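Local coordinates for conserved hypothetical protein TM0937 (Thermotoga maritima, PDB 2ESH), which is of unknown function but probably binds DNA as a transcriptional regulator of the PadR-like family, within the helix-turn-helix clan, at residues 12-15 with 16-20; 41-44 with 45-48; 71-74 with 75-79; 91-94 with 95-99. All coordinates share one frame; numbering follows the deposited sequence.

Contact 1. Residues 12-15 with 16-20; sequences WWLA and STILL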
ATOM      1  N   TRP A  12      -7.313   0.413   2.656  1.00 36.98           N
ATOM      2  CA  TRP A  12      -6.959   1.193   1.514  1.00 35.46           C
ATOM      3  C   TRP A  12      -5.488   1.540   1.626  1.00 34.89           C
ATOM      4  O   TRP A  12      -4.718   1.487   0.701  1.00 32.93           O
ATOM      5  CB  TRP A  12      -7.837   2.456   1.497  1.00 34.13           C
ATOM      6  CG  TRP A  12      -7.498   3.339   0.345  1.00 31.54           C
ATOM      7  CD1 TRP A  12      -7.966   3.203  -0.912  1.00 29.88           C
ATOM      8  CD2 TRP A  12      -6.625   4.491   0.334  1.00 29.78           C
ATOM      9  NE1 TRP A  12      -7.424   4.175  -1.738  1.00 32.94           N
ATOM     10  CE2 TRP A  12      -6.607   4.986  -1.009  1.00 28.69           C
ATOM     11  CE3 TRP A  12      -5.886   5.160   1.313  1.00 30.34           C
ATOM     12  CZ2 TRP A  12      -5.911   6.139  -1.396  1.00 25.90           C
ATOM     13  CZ3 TRP A  12      -5.183   6.319   0.937  1.00 30.70           C
ATOM     14  CH2 TRP A  12      -5.184   6.788  -0.408  1.00 31.56           C
ATOM     15  N   TRP A  13      -5.105   1.879   2.829  1.00 36.90           N
ATOM     16  CA  TRP A  13      -3.749   2.296   3.094  1.00 36.54           C
ATOM     17  C   TRP A  13      -2.783   1.103   2.976  1.00 36.89           C
ATOM     18  O   TRP A  13      -1.642   1.268   2.513  1.00 36.78           O
ATOM     19  CB  TRP A  13      -3.708   2.908   4.490  1.00 36.79           C
ATOM     20  CG  TRP A  13      -2.414   3.586   4.758  1.00 37.12           C
ATOM     21  CD1 TRP A  13      -1.325   3.053   5.347  1.00 40.03           C
ATOM     22  CD2 TRP A  13      -2.062   4.893   4.368  1.00 36.51           C
ATOM     23  NE1 TRP A  13      -0.328   3.995   5.436  1.00 40.12           N
ATOM     24  CE2 TRP A  13      -0.750   5.127   4.811  1.00 37.60           C
ATOM     25  CE3 TRP A  13      -2.763   5.937   3.746  1.00 43.81           C
ATOM     26  CZ2 TRP A  13      -0.086   6.356   4.598  1.00 44.83           C
ATOM     27  CZ3 TRP A  13      -2.088   7.185   3.529  1.00 42.25           C
ATOM     28  CH2 TRP A  13      -0.781   7.369   3.945  1.00 40.06           C
ATOM     29  N   LEU A  14      -3.224  -0.094   3.378  1.00 35.96           N
ATOM     30  CA  LEU A  14      -2.402  -1.295   3.151  1.00 36.60           C
ATOM     31  C   LEU A  14      -2.212  -1.659   1.614  1.00 36.77           C
ATOM     32  O   LEU A  14      -1.084  -1.761   1.108  1.00 38.07           O
ATOM     33  CB  LEU A  14      -2.978  -2.501   3.970  1.00 36.36           C
ATOM     34  CG  LEU A  14      -2.073  -3.775   4.003  1.00 38.69           C
ATOM     35  CD1 LEU A  14      -0.664  -3.584   4.685  1.00 36.70           C
ATOM     36  CD2 LEU A  14      -2.855  -4.996   4.622  1.00 39.72           C
ATOM     37  N   ALA A  15      -3.311  -1.807   0.881  1.00 35.52           N
ATOM     38  CA  ALA A  15      -3.281  -2.109  -0.576  1.00 34.60           C
ATOM     39  C   ALA A  15      -2.406  -1.114  -1.307  1.00 34.75           C
ATOM     40  O   ALA A  15      -1.632  -1.508  -2.163  1.00 34.28           O
ATOM     41  CB  ALA A  15      -4.669  -2.104  -1.153  1.00 34.28           C
ATOM     42  N   SER A  16      -2.556   0.172  -0.960  1.00 34.11           N
ATOM     43  CA  SER A  16      -1.900   1.255  -1.641  1.00 33.85           C
ATOM     44  C   SER A  16      -0.445   1.122  -1.435  1.00 33.48           C
ATOM     45  O   SER A  16       0.318   1.260  -2.372  1.00 32.85           O
ATOM     46  CB  SER A  16      -2.393   2.632  -1.146  1.00 32.24           C
ATOM     47  OG  SER A  16      -3.776   2.697  -1.565  1.00 37.41           O
ATOM     48  N   THR A  17      -0.062   0.844  -0.188  0.50 33.35           N
ATOM     49  CA  THR A  17       1.344   0.787   0.176  0.50 33.18           C
ATOM     50  C   THR A  17       2.020  -0.418  -0.445  0.50 32.92           C
ATOM     51  O   THR A  17       3.139  -0.311  -0.933  0.50 30.30           O
ATOM     52  CB  THR A  17       1.519   0.690   1.700  0.50 33.41           C
ATOM     53  OG1 THR A  17       0.939   1.851   2.306  0.50 35.99           O
ATOM     54  CG2 THR A  17       2.974   0.599   2.044  0.50 29.73           C
ATOM     55  N   ILE A  18       1.327  -1.562  -0.382  1.00 33.97           N
ATOM     56  CA  ILE A  18       1.782  -2.771  -0.998  1.00 36.76           C
ATOM     57  C   ILE A  18       1.977  -2.665  -2.499  1.00 37.56           C
ATOM     58  O   ILE A  18       3.045  -3.131  -3.005  1.00 38.79           O
ATOM     59  CB  ILE A  18       0.942  -3.988  -0.702  1.00 38.64           C
ATOM     60  CG1 ILE A  18       1.042  -4.414   0.793  1.00 40.85           C
ATOM     61  CG2 ILE A  18       1.519  -5.156  -1.436  1.00 41.47           C
ATOM     62  CD1 ILE A  18      -0.031  -5.604   1.138  1.00 37.48           C
ATOM     63  N   LEU A  19       1.032  -2.036  -3.195  1.00 37.21           N
ATOM     64  CA  LEU A  19       1.165  -1.824  -4.651  1.00 37.43           C
ATOM     65  C   LEU A  19       2.434  -1.075  -4.954  1.00 37.27           C
ATOM     66  O   LEU A  19       3.215  -1.451  -5.811  1.00 37.80           O
ATOM     67  CB  LEU A  19      -0.044  -1.052  -5.250  1.00 38.05           C
ATOM     68  CG  LEU A  19      -0.281  -0.993  -6.788  1.00 37.71           C
ATOM     69  CD1 LEU A  19      -0.239  -2.368  -7.359  1.00 40.17           C
ATOM     70  CD2 LEU A  19      -1.657  -0.429  -7.103  1.00 40.50           C
ATOM     71  N   LEU A  20       2.625   0.005  -4.232  1.00 36.45           N
ATOM     72  CA  LEU A  20       3.785   0.826  -4.395  1.00 37.36           C
ATOM     73  C   LEU A  20       5.031   0.080  -4.148  1.00 35.60           C
ATOM     74  O   LEU A  20       5.986   0.230  -4.934  1.00 35.97           O
ATOM     75  CB  LEU A  20       3.771   1.969  -3.399  1.00 36.61           C
ATOM     76  CG  LEU A  20       4.466   3.290  -3.598  1.00 40.42           C
ATOM     77  CD1 LEU A  20       4.995   3.777  -2.281  1.00 45.62           C
ATOM     78  CD2 LEU A  20       5.534   3.393  -4.591  1.00 39.72           C
TER
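Ser16 folds back over the turn of helix that precedes it and meets both the backbone and the indole of Trp12. Its CB already lies 3.2 Å from Trp12 O, and the hydroxyl beyond it donates a short bond, Ser16 OG to Trp12 O 2.7 Å. A first torsion of -66° makes this possible, since it sets OG beside the serine's own backbone N. The peptide N of Ser16 bonds to the same oxygen at 3.0 Å, and hydroxyl and N-H arrive from opposite faces of the carbonyl plane, giving Trp12 O two donors. OG also lies over one face of the Trp12 indole, 3.7 Å above the ring plane and over its centre. Serine suits this buried place: it is small enough to sit against the face of an indole, and its polar atom is satisfied by the helix itself. Without the hydroxyl, as in an alanine, Trp12 O would probably keep only its backbone donor, and the indole face would lose its polar neighbour. One residue on, in one of its two conformers and so less certainly, Thr17 OG1 bonds to Trp13 O at 2.7 Å and faces the Trp13 ring. On another side of the helix, Leu14 CG and Ile18 CD1 pack at 4.0 Å, over a straight backbone bond from Ile18 N to Leu14 O (174° at the hydrogen). These branched chains reach Val55 of helix 52-61, while Ser16 touches Ile93 of helix 84-116. Hydroxyls turned back on the carbonyl four residues earlier commonly bury serine and threonine in helices, here consistent with the first helix of a PadR-like winged-helix domain.

Contact 2. Residues 41-44 with 45-48; sequences IEIP and GIGH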
ATOM      1  N   ILE A  41       3.937   3.366  10.802  1.00 73.25           N
ATOM      2  CA  ILE A  41       2.870   4.411  10.974  1.00 70.08           C
ATOM      3  C   ILE A  41       3.191   5.816  11.556  1.00 68.02           C
ATOM      4  O   ILE A  41       3.519   5.975  12.756  1.00 67.33           O
ATOM      5  CB  ILE A  41       1.654   3.916  11.804  1.00 70.47           C
ATOM      6  CG1 ILE A  41       1.960   2.568  12.541  1.00 72.69           C
ATOM      7  CG2 ILE A  41       0.507   3.873  10.913  1.00 66.75           C
ATOM      8  CD1 ILE A  41       1.256   2.327  13.909  1.00 75.77           C
ATOM      9  N   GLU A  42       3.022   6.828  10.716  1.00 64.04           N
ATOM     10  CA  GLU A  42       2.865   8.164  11.236  1.00 61.63           C
ATOM     11  C   GLU A  42       1.374   8.551  11.348  1.00 58.48           C
ATOM     12  O   GLU A  42       1.074   9.727  11.489  1.00 58.74           O
ATOM     13  CB  GLU A  42       3.665   9.171  10.374  1.00 62.74           C
ATOM     14  CG  GLU A  42       4.663  10.027  11.206  1.00 63.65           C
ATOM     15  CD  GLU A  42       5.864   9.236  11.663  1.00 68.23           C
ATOM     16  OE1 GLU A  42       6.212   8.211  11.019  1.00 67.74           O
ATOM     17  OE2 GLU A  42       6.463   9.617  12.695  1.00 72.95           O
ATOM     18  N   ILE A  43       0.486   7.534  11.323  1.00 54.71           N
ATOM     19  CA  ILE A  43      -0.987   7.601  11.135  1.00 50.90           C
ATOM     20  C   ILE A  43      -1.717   6.992  12.325  1.00 48.90           C
ATOM     21  O   ILE A  43      -1.654   5.800  12.506  1.00 46.31           O
ATOM     22  CB  ILE A  43      -1.504   6.764   9.859  1.00 51.90           C
ATOM     23  CG1 ILE A  43      -0.698   7.082   8.586  1.00 52.11           C
ATOM     24  CG2 ILE A  43      -3.063   6.892   9.653  1.00 49.95           C
ATOM     25  CD1 ILE A  43      -0.865   8.523   8.053  1.00 47.57           C
ATOM     26  N   PRO A  44      -2.418   7.822  13.147  1.00 48.82           N
ATOM     27  CA  PRO A  44      -3.096   7.313  14.359  1.00 49.19           C
ATOM     28  C   PRO A  44      -4.041   6.123  14.128  1.00 50.98           C
ATOM     29  O   PRO A  44      -4.915   6.157  13.236  1.00 50.11           O
ATOM     30  CB  PRO A  44      -3.874   8.548  14.850  1.00 48.11           C
ATOM     31  CG  PRO A  44      -3.032   9.699  14.391  1.00 45.18           C
ATOM     32  CD  PRO A  44      -2.576   9.288  13.032  1.00 46.91           C
ATOM     33  N   GLY A  45      -3.822   5.054  14.900  1.00 53.44           N
ATOM     34  CA  GLY A  45      -4.735   3.938  14.931  1.00 56.95           C
ATOM     35  C   GLY A  45      -4.521   2.804  13.942  1.00 61.03           C
ATOM     36  O   GLY A  45      -5.220   1.782  14.041  1.00 62.13           O
ATOM     37  N   ILE A  46      -3.593   2.937  12.991  1.00 62.95           N
ATOM     38  CA  ILE A  46      -3.539   1.943  11.927  1.00 66.31           C
ATOM     39  C   ILE A  46      -2.685   0.679  12.161  1.00 68.38           C
ATOM     40  O   ILE A  46      -3.175  -0.466  11.949  1.00 69.00           O
ATOM     41  CB  ILE A  46      -3.429   2.523  10.473  1.00 66.31           C
ATOM     42  CG1 ILE A  46      -2.014   2.901  10.131  1.00 67.29           C
ATOM     43  CG2 ILE A  46      -4.393   3.689  10.232  1.00 66.84           C
ATOM     44  CD1 ILE A  46      -1.796   2.855   8.634  1.00 70.98           C
ATOM     45  N   GLY A  47      -1.436   0.875  12.583  1.00 70.29           N
ATOM     46  CA  GLY A  47      -0.550  -0.264  12.918  1.00 73.02           C
ATOM     47  C   GLY A  47       0.105  -0.713  11.623  1.00 74.85           C
ATOM     48  O   GLY A  47       1.139  -0.126  11.178  1.00 75.35           O
ATOM     49  N   HIS A  48      -0.368  -1.834  11.069  1.00 76.39           N
ATOM     50  CA  HIS A  48      -0.473  -3.088  11.808  1.00 77.73           C
ATOM     51  C   HIS A  48       0.889  -3.755  11.433  1.00 77.34           C
ATOM     52  O   HIS A  48       1.901  -3.490  12.169  1.00 78.36           O
ATOM     53  CB  HIS A  48      -1.667  -3.934  11.364  1.00 78.60           C
ATOM     54  CG  HIS A  48      -2.363  -4.656  12.482  1.00 83.47           C
ATOM     55  ND1 HIS A  48      -1.750  -4.960  13.684  1.00 87.32           N
ATOM     56  CD2 HIS A  48      -3.627  -5.140  12.575  1.00 86.21           C
ATOM     57  CE1 HIS A  48      -2.606  -5.591  14.471  1.00 87.26           C
ATOM     58  NE2 HIS A  48      -3.750  -5.716  13.820  1.00 87.92           N
TER
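The bond that closes the turn from Ile43 to Ile46 is unusually long, with Ile46 N 3.5 Å from Ile43 O, yet it is straight, at 165° about the hydrogen. It counts as weak, and the shape of the turn owes as much to the residues at its corners. This is a type II beta turn, and its sequence is a classic one. Pro44 fixes the first corner, its ring holding phi near -53°. Gly45 takes the second with a phi of 90°, where a side chain would run into the carbonyl oxygen of Pro44. Across the ends of the turn the two isoleucines cross obliquely, methyl against methyl, with Ile43 CG2 3.5 Å from Ile46 CG2. The first torsion of Ile46 explains this meeting: CG1 is wedged between the backbone N and the carbonyl carbon, the crowded position, which leaves CG2 beside N and facing back to Ile43. Ile41 approaches from further up the chain and slides past Ile46 in the opposite direction, but its modelled closeness to Ile46 is doubtful. Beyond the turn the backbone of Gly47 also has a positive phi, easily adopted without a side chain. An apolar side chain suits the position of Ile46, which is buried although most of the turn is at the surface. The segment belongs to the loop joining helix 29-37 to helix 52-61. It lies against the start of helix 8-24, where Ile43 touches Phe9 and Ile46 packs on Arg10 and the Trp13 indole.

Contact 3. Residues 71-74 with 75-79; sequences TTVS and PPRKI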
ATOM      1  N   THR A  71      12.369 -19.998  -9.480  1.00 37.16           N
ATOM      2  CA  THR A  71      12.609 -21.423  -9.175  1.00 37.51           C
ATOM      3  C   THR A  71      14.114 -21.583  -8.866  1.00 38.57           C
ATOM      4  O   THR A  71      14.510 -22.645  -8.505  1.00 37.92           O
ATOM      5  CB  THR A  71      12.195 -22.333 -10.370  1.00 38.48           C
ATOM      6  OG1 THR A  71      12.616 -21.642 -11.565  1.00 38.95           O
ATOM      7  CG2 THR A  71      10.642 -22.574 -10.427  1.00 32.30           C
ATOM      8  N   THR A  72      14.928 -20.504  -8.912  1.00 38.89           N
ATOM      9  CA  THR A  72      16.402 -20.661  -8.708  1.00 39.92           C
ATOM     10  C   THR A  72      16.747 -20.808  -7.252  1.00 40.01           C
ATOM     11  O   THR A  72      17.929 -21.174  -6.874  1.00 40.89           O
ATOM     12  CB  THR A  72      17.272 -19.470  -9.288  1.00 39.25           C
ATOM     13  OG1 THR A  72      16.878 -18.238  -8.652  1.00 41.50           O
ATOM     14  CG2 THR A  72      17.025 -19.296 -10.788  1.00 39.71           C
ATOM     15  N   VAL A  73      15.766 -20.496  -6.411  1.00 38.98           N
ATOM     16  CA  VAL A  73      15.994 -20.608  -4.970  1.00 37.23           C
ATOM     17  C   VAL A  73      15.139 -21.726  -4.442  1.00 36.95           C
ATOM     18  O   VAL A  73      14.262 -22.221  -5.111  1.00 36.47           O
ATOM     19  CB  VAL A  73      15.584 -19.292  -4.238  1.00 38.06           C
ATOM     20  CG1 VAL A  73      16.637 -18.177  -4.525  1.00 34.36           C
ATOM     21  CG2 VAL A  73      14.115 -18.905  -4.671  1.00 32.98           C
ATOM     22  N   SER A  74      15.370 -22.042  -3.180  1.00 38.01           N
ATOM     23  CA  SER A  74      14.715 -23.111  -2.531  1.00 38.31           C
ATOM     24  C   SER A  74      14.351 -22.728  -1.099  1.00 38.19           C
ATOM     25  O   SER A  74      15.244 -22.461  -0.266  1.00 39.69           O
ATOM     26  CB  SER A  74      15.691 -24.296  -2.528  1.00 40.02           C
ATOM     27  OG  SER A  74      15.212 -25.270  -1.597  1.00 40.24           O
ATOM     28  N   PRO A  75      13.041 -22.695  -0.786  1.00 37.03           N
ATOM     29  CA  PRO A  75      12.036 -23.109  -1.699  1.00 35.14           C
ATOM     30  C   PRO A  75      11.807 -21.966  -2.753  1.00 35.12           C
ATOM     31  O   PRO A  75      12.296 -20.821  -2.535  1.00 32.36           O
ATOM     32  CB  PRO A  75      10.810 -23.291  -0.799  1.00 34.54           C
ATOM     33  CG  PRO A  75      10.964 -22.342   0.278  1.00 36.19           C
ATOM     34  CD  PRO A  75      12.472 -22.173   0.474  1.00 36.42           C
ATOM     35  N   PRO A  76      11.081 -22.295  -3.877  1.00 35.44           N
ATOM     36  CA  PRO A  76      10.762 -21.307  -4.936  1.00 36.56           C
ATOM     37  C   PRO A  76       9.887 -20.210  -4.337  1.00 37.36           C
ATOM     38  O   PRO A  76       9.069 -20.488  -3.440  1.00 38.35           O
ATOM     39  CB  PRO A  76       9.940 -22.125  -5.965  1.00 36.55           C
ATOM     40  CG  PRO A  76      10.244 -23.609  -5.667  1.00 35.44           C
ATOM     41  CD  PRO A  76      10.501 -23.632  -4.169  1.00 33.68           C
ATOM     42  N   ARG A  77      10.042 -18.985  -4.841  1.00 37.04           N
ATOM     43  CA  ARG A  77       9.314 -17.794  -4.395  1.00 34.81           C
ATOM     44  C   ARG A  77       8.561 -17.179  -5.572  1.00 33.88           C
ATOM     45  O   ARG A  77       9.153 -16.954  -6.612  1.00 32.11           O
ATOM     46  CB  ARG A  77      10.316 -16.745  -3.891  1.00 36.11           C
ATOM     47  CG  ARG A  77      11.203 -17.172  -2.757  1.00 39.85           C
ATOM     48  CD  ARG A  77      10.331 -17.306  -1.535  1.00 44.46           C
ATOM     49  NE  ARG A  77      11.179 -17.670  -0.419  1.00 50.88           N
ATOM     50  CZ  ARG A  77      10.822 -17.640   0.870  1.00 52.55           C
ATOM     51  NH1 ARG A  77       9.604 -17.251   1.255  1.00 46.77           N
ATOM     52  NH2 ARG A  77      11.716 -18.008   1.766  1.00 47.26           N
ATOM     53  N   LYS A  78       7.276 -16.904  -5.390  1.00 33.12           N
ATOM     54  CA  LYS A  78       6.398 -16.307  -6.378  1.00 32.75           C
ATOM     55  C   LYS A  78       6.611 -14.802  -6.405  1.00 34.65           C
ATOM     56  O   LYS A  78       6.332 -14.123  -5.410  1.00 35.05           O
ATOM     57  CB  LYS A  78       4.976 -16.633  -5.999  1.00 30.84           C
ATOM     58  CG  LYS A  78       4.003 -16.347  -7.124  1.00 33.08           C
ATOM     59  CD  LYS A  78       2.663 -16.943  -6.894  1.00 32.79           C
ATOM     60  CE  LYS A  78       1.867 -17.011  -8.161  1.00 40.07           C
ATOM     61  NZ  LYS A  78       0.520 -17.716  -7.966  1.00 40.82           N
ATOM     62  N   ILE A  79       7.194 -14.272  -7.502  1.00 36.95           N
ATOM     63  CA  ILE A  79       7.504 -12.805  -7.674  1.00 36.06           C
ATOM     64  C   ILE A  79       6.331 -11.985  -8.248  1.00 35.79           C
ATOM     65  O   ILE A  79       5.780 -12.261  -9.325  1.00 39.02           O
ATOM     66  CB  ILE A  79       8.718 -12.622  -8.517  1.00 35.64           C
ATOM     67  CG1 ILE A  79       9.918 -13.452  -7.948  1.00 36.81           C
ATOM     68  CG2 ILE A  79       9.126 -11.124  -8.553  1.00 37.69           C
ATOM     69  CD1 ILE A  79      10.292 -13.164  -6.466  1.00 37.15           C
TER
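Two first torsions bring Val73 and Arg77 together. Val73 has a chi1 of -73°, which places CG2 between its backbone N and carbonyl carbon. In Arg77 a chi1 of -59° sets CG beside the backbone N, and a bend at chi2 carries the rest of the chain onward. Val73 CG2 then comes 3.9 Å from Arg77 CG, the two side chains crossing at about a right angle. The same methyl rests 3.4 Å from Pro75 O, so one small branched residue touches both the Pro75 carbonyl and the aliphatic root of Arg77. The cis peptide bond before Pro75 contributes to the reversal of the chain, drawing Ser74 CA and Pro75 CA to 2.8 Å, a geometry proline tolerates far better than other residues. This is the tip of the antiparallel hairpin of strands 65-70 and 77-82, consistent with the wing of a winged-helix domain. Neither Pro75 nor Pro76 has a backbone N-H to offer, and Pro76 makes just a loose carbon contact across the tip, its CB lying 4.2 Å from Thr71 CA. Below it, regular pairing is taken up by backbone bonding between Arg77 and Asp70, while Thr72 OG1 is hydrogen-bonded to Asp70 OD1.

Contact 4. Residues 91-94 with 95-99; sequences REIL and RSLED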
ATOM      1  N   ARG A  91      -2.131   5.859  -9.983  1.00 34.87           N
ATOM      2  CA  ARG A  91      -2.423   7.274 -10.238  1.00 35.31           C
ATOM      3  C   ARG A  91      -3.756   7.688  -9.543  1.00 33.89           C
ATOM      4  O   ARG A  91      -3.876   8.773  -9.064  1.00 36.09           O
ATOM      5  CB  ARG A  91      -2.576   7.548 -11.733  1.00 34.92           C
ATOM      6  CG  ARG A  91      -1.314   7.497 -12.540  1.00 39.65           C
ATOM      7  CD  ARG A  91      -1.639   7.673 -14.092  1.00 42.22           C
ATOM      8  NE  ARG A  91      -0.467   7.401 -14.903  1.00 40.31           N
ATOM      9  CZ  ARG A  91       0.641   8.169 -14.955  1.00 41.21           C
ATOM     10  NH1 ARG A  91       0.775   9.321 -14.257  1.00 34.64           N
ATOM     11  NH2 ARG A  91       1.630   7.771 -15.743  1.00 36.79           N
ATOM     12  N   GLU A  92      -4.751   6.838  -9.537  1.00 31.96           N
ATOM     13  CA  GLU A  92      -5.958   7.106  -8.765  1.00 33.35           C
ATOM     14  C   GLU A  92      -5.670   7.243  -7.253  1.00 33.13           C
ATOM     15  O   GLU A  92      -6.282   8.043  -6.615  1.00 36.75           O
ATOM     16  CB  GLU A  92      -6.949   5.973  -8.952  1.00 32.29           C
ATOM     17  CG  GLU A  92      -7.640   5.883 -10.357  1.00 33.51           C
ATOM     18  CD  GLU A  92      -8.776   4.782 -10.353  1.00 37.64           C
ATOM     19  OE1 GLU A  92      -8.560   3.662  -9.816  1.00 31.85           O
ATOM     20  OE2 GLU A  92      -9.919   5.059 -10.819  1.00 40.58           O
ATOM     21  N   ILE A  93      -4.739   6.482  -6.693  1.00 32.58           N
ATOM     22  CA  ILE A  93      -4.360   6.560  -5.271  1.00 31.50           C
ATOM     23  C   ILE A  93      -3.601   7.842  -5.053  1.00 30.94           C
ATOM     24  O   ILE A  93      -3.795   8.553  -4.056  1.00 30.47           O
ATOM     25  CB  ILE A  93      -3.431   5.388  -4.924  1.00 31.03           C
ATOM     26  CG1 ILE A  93      -4.296   4.182  -4.571  1.00 31.43           C
ATOM     27  CG2 ILE A  93      -2.445   5.775  -3.774  1.00 32.13           C
ATOM     28  CD1 ILE A  93      -3.587   2.866  -4.797  1.00 34.42           C
ATOM     29  N   LEU A  94      -2.765   8.175  -6.034  1.00 31.57           N
ATOM     30  CA  LEU A  94      -1.953   9.339  -5.954  1.00 32.92           C
ATOM     31  C   LEU A  94      -2.911  10.559  -5.902  1.00 34.78           C
ATOM     32  O   LEU A  94      -2.801  11.397  -5.047  1.00 37.79           O
ATOM     33  CB  LEU A  94      -0.958   9.396  -7.135  1.00 32.50           C
ATOM     34  CG  LEU A  94      -0.229  10.748  -7.276  1.00 34.56           C
ATOM     35  CD1 LEU A  94       0.783  10.924  -6.123  1.00 29.03           C
ATOM     36  CD2 LEU A  94       0.456  10.924  -8.605  1.00 32.39           C
ATOM     37  N   ARG A  95      -3.904  10.627  -6.763  1.00 34.67           N
ATOM     38  CA  ARG A  95      -4.728  11.798  -6.776  1.00 34.04           C
ATOM     39  C   ARG A  95      -5.452  11.930  -5.427  1.00 32.34           C
ATOM     40  O   ARG A  95      -5.674  13.055  -4.921  1.00 31.49           O
ATOM     41  CB  ARG A  95      -5.757  11.642  -7.911  1.00 35.09           C
ATOM     42  CG  ARG A  95      -6.905  12.698  -7.834  1.00 40.53           C
ATOM     43  CD  ARG A  95      -7.682  12.756  -9.104  1.00 46.21           C
ATOM     44  NE  ARG A  95      -6.915  13.428 -10.154  1.00 51.71           N
ATOM     45  CZ  ARG A  95      -7.340  13.623 -11.412  1.00 50.26           C
ATOM     46  NH1 ARG A  95      -8.531  13.179 -11.817  1.00 47.62           N
ATOM     47  NH2 ARG A  95      -6.552  14.230 -12.265  1.00 44.58           N
ATOM     48  N   SER A  96      -5.890  10.803  -4.870  1.00 31.27           N
ATOM     49  CA  SER A  96      -6.546  10.819  -3.554  1.00 31.44           C
ATOM     50  C   SER A  96      -5.651  11.206  -2.369  1.00 32.47           C
ATOM     51  O   SER A  96      -6.119  11.756  -1.384  1.00 32.33           O
ATOM     52  CB  SER A  96      -7.071   9.461  -3.231  1.00 32.16           C
ATOM     53  OG  SER A  96      -8.295   9.252  -3.836  1.00 32.68           O
ATOM     54  N   LEU A  97      -4.369  10.857  -2.439  1.00 34.14           N
ATOM     55  CA  LEU A  97      -3.386  11.305  -1.462  1.00 34.85           C
ATOM     56  C   LEU A  97      -3.286  12.826  -1.491  1.00 36.34           C
ATOM     57  O   LEU A  97      -3.190  13.448  -0.406  1.00 35.67           O
ATOM     58  CB  LEU A  97      -2.007  10.648  -1.684  1.00 33.89           C
ATOM     59  CG  LEU A  97      -1.902   9.140  -1.376  1.00 34.81           C
ATOM     60  CD1 LEU A  97      -0.533   8.622  -1.816  1.00 27.99           C
ATOM     61  CD2 LEU A  97      -2.091   8.851   0.150  1.00 33.23           C
ATOM     62  N   GLU A  98      -3.302  13.412  -2.702  0.50 35.77           N
ATOM     63  CA  GLU A  98      -3.351  14.883  -2.877  0.50 35.93           C
ATOM     64  C   GLU A  98      -4.629  15.512  -2.307  0.50 37.44           C
ATOM     65  O   GLU A  98      -4.585  16.595  -1.719  0.50 38.27           O
ATOM     66  CB  GLU A  98      -3.185  15.262  -4.339  0.50 35.27           C
ATOM     67  CG  GLU A  98      -1.815  14.922  -4.899  0.50 32.62           C
ATOM     68  CD  GLU A  98      -1.798  14.746  -6.397  0.50 35.34           C
ATOM     69  OE1 GLU A  98      -2.858  14.882  -7.091  0.50 37.05           O
ATOM     70  OE2 GLU A  98      -0.697  14.472  -6.895  0.50 34.98           O
ATOM     71  N   ASP A  99      -5.761  14.825  -2.476  1.00 38.67           N
ATOM     72  CA  ASP A  99      -7.035  15.183  -1.824  1.00 38.62           C
ATOM     73  C   ASP A  99      -6.843  15.196  -0.294  1.00 38.50           C
ATOM     74  O   ASP A  99      -7.188  16.141   0.387  1.00 37.97           O
ATOM     75  CB  ASP A  99      -8.124  14.142  -2.163  1.00 38.70           C
ATOM     76  CG  ASP A  99      -8.647  14.270  -3.563  1.00 40.50           C
ATOM     77  OD1 ASP A  99      -8.231  15.251  -4.229  1.00 43.66           O
ATOM     78  OD2 ASP A  99      -9.455  13.402  -4.015  1.00 41.08           O
TER
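Ile93 and Leu97 lie side by side on one face of their helix, pointing the same way, with Ile93 CG2 3.9 Å from Leu97 CD1. The leucine also closes over the backbone: Leu97 CG stands 3.3 Å from Ile93 O, the oxygen that accepts the bond from Leu97 N at 2.9 Å. A chi1 of -70° puts CG beside the leucine's own backbone N, from where CD1 reaches Ile93 CG2. On a different side, Leu94 and Glu98 make a mixed pair. In one of two conformers, and so less certainly, the aliphatic part of Glu98 passes Leu94 O and its carboxylate oxygen OE2 comes 3.8 Å from Leu94 CG, a van der Waals touch, with Glu98 still partly exposed. Both pairs are positioned by the helix bonds beneath them, of which Glu98 N to Leu94 O is nearly straight (166° at the hydrogen, 3.1 Å). Residue types follow the division of the helix: Ile93 and Leu97 face helix 8-24, while Arg91, Glu92, Leu94 and Arg95 are exposed. Further along, Asp99 OD1 forms a salt bridge with Arg102 NH1. Outward from the apolar face, the Leu97 side chain meets the indoles of both Trp12 and Trp13. Cutting Leu97 back to an alanine is likely to open a gap between these indoles and Ile93, leaving the rings less firmly seated. The segment lies in the long helix 84-116, which follows strand 77-82, and its Ile93-Leu97 face packs on helix 8-24, with Ser96 beside Trp12.

In the fold
From the N terminus, contact 1 comes first, inside helix 8-24 and close to the centre of the chain. Contact 2 follows, turning the chain within the loop that leads to helix 52-61. Contact 3 then reverses the chain at the tip of the two-stranded hairpin, and contact 4 lies within the long last helix. The four run in series, none nesting in or crossing another. Contact 1 is the hub: it touches contact 2 on one hand and contact 4 on the other, joining loop and final helix, whose contacts do not meet. Contact 3 stands apart, its centre about 34 Å from that of contact 4.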